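Long-range contacts in digeranylgeranylglycerophospholipid reductase (Sulfolobus acidocaldarius, PDB 4OPC), which reduces the double bonds of the geranylgeranyl chains of archaeal membrane lipid precursors, using one bound FAD per monomer, to give saturated archaeols: residues A[292-297]-A[345-351]; A[175-179]-A[271-275]. All coordinates share one frame. Numbering follows the deposited sequence.

Contact 1: residues A[292-297]-A[345-351]. With PGT ((1S)-2-{[{[(2R)-2,3-dihydroxypropyl]oxy}(hydroxy)phosphoryl]oxy}-1-[(palmitoyloxy)methyl]ethyl stearate), chain C.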
loop_
_atom_site.group_PDB
_atom_site.type_symbol
_atom_site.label_atom_id
_atom_site.label_comp_id
_atom_site.label_asym_id
_atom_site.label_seq_id
_atom_site.Cartn_x
_atom_site.Cartn_y
_atom_site.Cartn_z
ATOM N N PHE A 292 -0.916 0.990 7.012
ATOM C CA PHE A 292 0.268 1.426 6.252
ATOM C C PHE A 292 0.972 0.266 5.541
ATOM O O PHE A 292 2.194 0.140 5.628
ATOM C CB PHE A 292 1.281 2.189 7.132
ATOM C CG PHE A 292 0.668 3.260 8.002
ATOM C CD1 PHE A 292 -0.382 4.053 7.549
ATOM C CD2 PHE A 292 1.155 3.468 9.290
ATOM C CE1 PHE A 292 -0.922 5.037 8.343
ATOM C CE2 PHE A 292 0.601 4.443 10.100
ATOM C CZ PHE A 292 -0.438 5.222 9.632
ATOM N N THR A 293 0.224 -0.550 4.809
ATOM C CA THR A 293 0.811 -1.718 4.135
ATOM C C THR A 293 1.482 -1.464 2.759
ATOM O O THR A 293 2.028 -2.372 2.138
ATOM C CB THR A 293 -0.208 -2.864 4.048
ATOM O OG1 THR A 293 -1.426 -2.381 3.460
ATOM C CG2 THR A 293 -0.515 -3.396 5.441
ATOM N N VAL A 294 1.506 -0.224 2.318
ATOM C CA VAL A 294 1.947 0.092 0.968
ATOM C C VAL A 294 3.470 0.021 0.824
ATOM O O VAL A 294 4.209 0.431 1.733
ATOM C CB VAL A 294 1.471 1.498 0.627
ATOM C CG1 VAL A 294 1.939 1.922 -0.760
ATOM C CG2 VAL A 294 -0.051 1.558 0.727
ATOM N N ASN A 295 3.940 -0.501 -0.307
ATOM C CA ASN A 295 5.372 -0.491 -0.630
ATOM C C ASN A 295 5.913 0.951 -0.672
ATOM O O ASN A 295 5.438 1.773 -1.457
ATOM C CB ASN A 295 5.585 -1.154 -1.988
ATOM C CG ASN A 295 7.038 -1.362 -2.310
ATOM O OD1 ASN A 295 7.794 -0.398 -2.509
ATOM N ND2 ASN A 295 7.453 -2.619 -2.368
ATOM N N PRO A 296 6.893 1.279 0.184
ATOM C CA PRO A 296 7.326 2.685 0.254
ATOM C C PRO A 296 8.073 3.205 -0.975
ATOM O O PRO A 296 8.144 4.421 -1.159
ATOM C CB PRO A 296 8.263 2.712 1.479
ATOM C CG PRO A 296 7.793 1.551 2.316
ATOM C CD PRO A 296 7.372 0.492 1.335
ATOM N N VAL A 297 8.636 2.326 -1.789
ATOM C CA VAL A 297 9.417 2.783 -2.932
ATOM C C VAL A 297 8.580 2.912 -4.198
ATOM O O VAL A 297 8.734 3.875 -4.948
ATOM C CB VAL A 297 10.647 1.910 -3.153
ATOM C CG1 VAL A 297 11.268 2.186 -4.519
ATOM C CG2 VAL A 297 11.671 2.200 -2.069
ATOM N N GLN A 345 9.198 -3.838 3.681
ATOM C CA GLN A 345 8.700 -2.477 3.709
ATOM C C GLN A 345 9.580 -1.573 4.527
ATOM O O GLN A 345 9.828 -0.436 4.144
ATOM C CB GLN A 345 7.326 -2.431 4.366
ATOM C CG GLN A 345 6.171 -2.431 3.452
ATOM C CD GLN A 345 4.883 -2.314 4.238
ATOM O OE1 GLN A 345 4.335 -3.307 4.668
ATOM N NE2 GLN A 345 4.430 -1.092 4.471
ATOM N N ALA A 346 10.019 -2.055 5.685
ATOM C CA ALA A 346 10.840 -1.240 6.574
ATOM C C ALA A 346 12.150 -0.850 5.897
ATOM O O ALA A 346 12.583 0.301 5.959
ATOM C CB ALA A 346 11.121 -1.984 7.870
ATOM N N SER A 347 12.797 -1.818 5.257
ATOM C CA SER A 347 14.005 -1.563 4.488
ATOM C C SER A 347 13.750 -0.520 3.401
ATOM O O SER A 347 14.557 0.397 3.182
ATOM C CB SER A 347 14.475 -2.869 3.846
ATOM O OG SER A 347 15.649 -2.677 3.080
ATOM N N LEU A 348 12.625 -0.659 2.715
ATOM C CA LEU A 348 12.289 0.251 1.626
ATOM C C LEU A 348 11.889 1.638 2.121
ATOM O O LEU A 348 11.997 2.608 1.374
ATOM C CB LEU A 348 11.218 -0.365 0.733
ATOM C CG LEU A 348 11.729 -1.578 -0.041
ATOM C CD1 LEU A 348 10.580 -2.185 -0.825
ATOM C CD2 LEU A 348 12.901 -1.216 -0.968
ATOM N N ASP A 349 11.454 1.742 3.376
ATOM C CA ASP A 349 11.145 3.037 3.991
ATOM C C ASP A 349 12.445 3.865 4.045
ATOM O O ASP A 349 12.460 5.053 3.723
ATOM C CB ASP A 349 10.512 2.776 5.376
ATOM C CG ASP A 349 9.885 4.004 6.031
ATOM O OD1 ASP A 349 10.096 5.153 5.576
ATOM O OD2 ASP A 349 9.199 3.804 7.053
ATOM N N ILE A 350 13.553 3.224 4.408
ATOM C CA ILE A 350 14.876 3.856 4.382
ATOM C C ILE A 350 15.263 4.241 2.954
ATOM O O ILE A 350 15.674 5.376 2.676
ATOM C CB ILE A 350 15.958 2.899 4.944
ATOM C CG1 ILE A 350 15.761 2.680 6.446
ATOM C CG2 ILE A 350 17.347 3.437 4.679
ATOM C CD1 ILE A 350 16.047 3.900 7.299
ATOM N N PHE A 351 15.134 3.292 2.031
ATOM C CA PHE A 351 15.554 3.519 0.655
ATOM C C PHE A 351 14.767 4.664 0.010
ATOM O O PHE A 351 15.356 5.533 -0.645
ATOM C CB PHE A 351 15.454 2.204 -0.138
ATOM C CG PHE A 351 16.143 2.226 -1.474
ATOM C CD1 PHE A 351 17.417 2.754 -1.623
ATOM C CD2 PHE A 351 15.532 1.663 -2.576
ATOM C CE1 PHE A 351 18.042 2.757 -2.863
ATOM C CE2 PHE A 351 16.160 1.662 -3.812
ATOM C CZ PHE A 351 17.424 2.201 -3.944
HETATM C C48 PGT C . 9.280 7.584 -4.230
HETATM C C47 PGT C . 8.404 7.139 -3.076
HETATM C C46 PGT C . 6.959 7.470 -3.387
HETATM C C45 PGT C . 6.568 6.831 -4.705
HETATM C C44 PGT C . 5.076 6.579 -4.753
HETATM C C43 PGT C . 4.409 7.587 -5.670
HETATM C C42 PGT C . 2.910 7.415 -5.563
HETATM C C41 PGT C . 2.558 6.073 -6.153
HETATM C C40 PGT C . 1.147 6.089 -6.688
HETATM C C39 PGT C . 1.091 5.095 -7.826
HETATM C C38 PGT C . 1.521 3.738 -7.331
HETATM C C37 PGT C . 1.627 2.803 -8.512
HETATM C C36 PGT C . 1.952 1.424 -7.990
HETATM C C35 PGT C . 2.399 0.520 -9.115
HETATM C C34 PGT C . 2.657 -0.865 -8.553
HETATM C C33 PGT C . 3.412 -1.733 -9.537
HETATM C C32 PGT C . 2.935 -3.171 -9.470
HETATM C C31 PGT C . 3.551 -3.937 -8.309
HETATM O O31 PGT C . 2.801 -4.503 -7.536
HETATM O O2 PGT C . 4.952 -3.997 -8.102
HETATM C C2 PGT C . 5.613 -5.178 -8.516
HETATM C C1 PGT C . 5.500 -6.311 -7.517
HETATM O O3P PGT C . 4.530 -6.175 -6.497
HETATM P P PGT C . 5.029 -6.111 -4.993
HETATM O O1P PGT C . 6.259 -5.230 -5.030
HETATM O O2P PGT C . 3.976 -5.514 -4.071
HETATM O O4P PGT C . 5.434 -7.537 -4.413
HETATM C C4 PGT C . 5.646 -8.667 -5.235
HETATM C C5 PGT C . 6.145 -9.843 -4.427
HETATM O O5 PGT C . 5.253 -10.925 -4.573
HETATM C C6 PGT C . 6.247 -9.451 -2.972
HETATM O O6 PGT C . 5.236 -10.067 -2.209
HETATM C C3 PGT C . 7.110 -4.963 -8.655
HETATM O O3 PGT C . 7.455 -4.063 -9.680
HETATM C C11 PGT C . 8.605 -3.311 -9.371
HETATM O O11 PGT C . 9.576 -3.860 -8.891
HETATM C C12 PGT C . 8.627 -1.818 -9.628
HETATM C C13 PGT C . 10.051 -1.306 -9.677
HETATM C C14 PGT C . 10.029 0.191 -9.910
HETATM C C15 PGT C . 10.187 0.928 -8.597
HETATM C C16 PGT C . 10.305 2.417 -8.844
HETATM C C17 PGT C . 11.519 2.939 -8.105
HETATM C C18 PGT C . 11.860 4.340 -8.567
HETATM C C19 PGT C . 13.233 4.725 -8.053
HETATM C C20 PGT C . 14.317 3.952 -8.779
HETATM C C21 PGT C . 15.273 4.919 -9.447
HETATM C C22 PGT C . 16.673 4.344 -9.480
HETATM C C23 PGT C . 17.665 5.485 -9.559
HETATM C C24 PGT C . 19.069 4.977 -9.315
HETATM C C25 PGT C . 19.718 5.779 -8.208
HETATM C C26 PGT C . 20.234 4.843 -7.135
#
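The irregular loop 292-297 passes over the helical turns of 345-351, with CA of N295 5.8 Å from CA of Q345 and CA of P296 5.4 Å from CA of D349. The carbonyl of F292 is held by the helix: Q345 NE2 donates to F292 O at 2.8 Å. The amide of Q345 is fixed at its other end too, where Q345 OE1 bonds to the Y337 hydroxyl. Further along, P296 turns the edge of its ring to the helix backbone, P296 CG 3.4 Å from Q345 O and P296 CB 3.7 Å from L348 O. V297 CG2 packs against L348 CD2 at 3.8 Å and F351 CD2 at 3.9 Å. N295 OD1 accepts from V297 N (2.9 Å), an Asx turn, while N295 ND2 bonds to the hydroxyl of Y341, a ligand-binding residue. The same loop lines the lipid site: P296 O is 3.3 Å from PGT C47 and V297 CG1 3.7 Å from PGT C17, so these residues stand between the acyl chains and the helix. V294 points away from the helix to touch the reduced flavin cofactor. The loop thus passes between the two ligands and helix 332-357, after strand 284-286 and before helix 302-322, with strand 261-271 against V294 and helix 410-425 behind A346, I350 and F351.

Contact 2: residues A[175-179]-A[271-275]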
loop_
_atom_site.group_PDB
_atom_site.type_symbol
_atom_site.label_atom_id
_atom_site.label_comp_id
_atom_site.label_asym_id
_atom_site.label_seq_id
_atom_site.Cartn_x
_atom_site.Cartn_y
_atom_site.Cartn_z
ATOM N N THR A 175 -3.512 3.119 17.677
ATOM C CA THR A 175 -3.945 4.431 17.189
ATOM C C THR A 175 -2.818 5.223 16.511
ATOM O O THR A 175 -3.014 6.388 16.171
ATOM C CB THR A 175 -4.522 5.308 18.327
ATOM O OG1 THR A 175 -3.476 5.697 19.233
ATOM C CG2 THR A 175 -5.602 4.551 19.089
ATOM N N GLU A 176 -1.664 4.592 16.303
ATOM C CA GLU A 176 -0.489 5.269 15.724
ATOM C C GLU A 176 -0.834 6.047 14.449
ATOM O O GLU A 176 -1.505 5.527 13.552
ATOM C CB GLU A 176 0.607 4.239 15.431
ATOM C CG GLU A 176 1.898 4.836 14.876
ATOM C CD GLU A 176 2.842 3.807 14.258
ATOM O OE1 GLU A 176 2.598 2.577 14.347
ATOM O OE2 GLU A 176 3.846 4.241 13.669
ATOM N N ASP A 177 -0.358 7.290 14.385
ATOM C CA ASP A 177 -0.595 8.179 13.248
ATOM C C ASP A 177 0.663 8.156 12.379
ATOM O O ASP A 177 1.636 7.466 12.687
ATOM C CB ASP A 177 -0.842 9.598 13.788
ATOM C CG ASP A 177 -1.647 10.500 12.840
ATOM O OD1 ASP A 177 -1.657 10.324 11.603
ATOM O OD2 ASP A 177 -2.273 11.445 13.362
ATOM N N LEU A 178 0.670 8.909 11.292
ATOM C CA LEU A 178 1.899 8.994 10.507
ATOM C C LEU A 178 2.273 10.422 10.189
ATOM O O LEU A 178 1.424 11.314 10.159
ATOM C CB LEU A 178 1.838 8.171 9.218
ATOM C CG LEU A 178 1.108 8.755 8.007
ATOM C CD1 LEU A 178 1.270 7.816 6.838
ATOM C CD2 LEU A 178 -0.348 8.969 8.349
ATOM N N ASP A 179 3.559 10.623 9.962
ATOM C CA ASP A 179 4.086 11.919 9.610
ATOM C C ASP A 179 3.587 12.292 8.216
ATOM O O ASP A 179 3.438 11.426 7.347
ATOM C CB ASP A 179 5.610 11.870 9.633
ATOM C CG ASP A 179 6.235 13.241 9.535
ATOM O OD1 ASP A 179 6.291 13.811 8.426
ATOM O OD2 ASP A 179 6.684 13.758 10.580
ATOM N N PRO A 271 -0.155 6.013 1.922
ATOM C CA PRO A 271 0.989 5.956 2.847
ATOM C C PRO A 271 2.226 5.363 2.182
ATOM O O PRO A 271 2.111 4.543 1.276
ATOM C CB PRO A 271 0.490 5.052 3.978
ATOM C CG PRO A 271 -0.576 4.192 3.332
ATOM C CD PRO A 271 -1.204 5.028 2.242
ATOM N N THR A 272 3.412 5.808 2.596
ATOM C CA THR A 272 4.654 5.325 1.994
ATOM C C THR A 272 5.693 5.036 3.063
ATOM O O THR A 272 6.783 5.587 3.041
ATOM C CB THR A 272 5.248 6.362 1.019
ATOM O OG1 THR A 272 5.552 7.570 1.734
ATOM C CG2 THR A 272 4.284 6.689 -0.126
ATOM N N ARG A 273 5.378 4.155 3.995
ATOM C CA ARG A 273 6.268 3.882 5.122
ATOM C C ARG A 273 6.146 2.437 5.590
ATOM O O ARG A 273 5.311 1.672 5.081
ATOM C CB ARG A 273 5.951 4.818 6.295
ATOM C CG ARG A 273 4.483 4.847 6.687
ATOM C CD ARG A 273 4.336 5.296 8.151
ATOM N NE ARG A 273 4.578 4.182 9.070
ATOM C CZ ARG A 273 4.458 4.262 10.390
ATOM N NH1 ARG A 273 4.619 3.175 11.147
ATOM N NH2 ARG A 273 4.166 5.424 10.965
ATOM N N ARG A 274 6.990 2.070 6.554
ATOM C CA ARG A 274 6.871 0.807 7.277
ATOM C C ARG A 274 5.444 0.651 7.825
ATOM O O ARG A 274 4.731 1.639 8.011
ATOM C CB ARG A 274 7.887 0.795 8.417
ATOM C CG ARG A 274 7.619 1.871 9.449
ATOM C CD ARG A 274 8.912 2.405 10.081
ATOM N NE ARG A 274 8.592 3.459 11.041
ATOM C CZ ARG A 274 8.334 4.724 10.718
ATOM N NH1 ARG A 274 8.359 5.117 9.451
ATOM N NH2 ARG A 274 8.047 5.601 11.671
ATOM N N PRO A 275 5.009 -0.589 8.089
ATOM C CA PRO A 275 3.628 -0.731 8.578
ATOM C C PRO A 275 3.441 -0.177 9.990
ATOM O O PRO A 275 4.404 0.213 10.658
ATOM C CB PRO A 275 3.393 -2.247 8.561
ATOM C CG PRO A 275 4.758 -2.865 8.540
ATOM C CD PRO A 275 5.691 -1.880 7.905
HETATM O O HOH W 1 5.065 8.171 10.253
#
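R273 reaches from 271-275 to the loop 175-179, its CD 4.0 Å from L178 CB and its guanidinium meeting the carboxylate of E176. This is a salt bridge between two loops of a flavoprotein with a Rossmann-type FAD-binding fold: 175-179 follows strand 153-156 of the parallel part of the nucleotide-binding sheet, and 271-275 leaves the edge strand 261-271 of the eight-stranded sheet. The bridge is forked at a single oxygen, with R273 NH1 2.8 Å and R273 NH2 3.0 Å from E176 OE2, which lies at the guanidinium edge near its plane. The arginine is also held by its own loop, which curls round the group: R273 NE donates to R274 O at 2.8 Å and R273 NH1 to P275 O at 3.0 Å. E176 OE1 in turn accepts from the backbone N of Y277, so each carboxylate oxygen has a partner on the loop that carries R273. Beside this polar cluster, L178 CD1 touches P271 CB at 4.1 Å; the P271 side chain is itself about 6 Å from the bound flavin cofactor, nearest atoms. D177 turns away; D177 OD1 accepts from L178 N at 2.7 Å and pairs with R162. A water finishes the join, accepting from D179 N at 2.9 Å and from R273 NH2 at 3.0 Å.

From the N terminus, the chain first reaches 175-179, beyond strand 153-156, and contact 2 closes when it returns at 271-275 after 91 intervening residues, 43 of them in strands. Contact 1 opens later, at 292-297, and closes at 345-351 across a largely helical stretch of 47 residues. The two loops are therefore in series, neither nested nor crossed. In space their centres lie 10 Å apart and they touch directly: R274 NH1 of contact 2 forms a salt bridge with D349 OD2 of contact 1 (2.9 Å). Segment 271-275 joins both, linking the loop after strand 153-156 with helix 332-357 close to the cofactor.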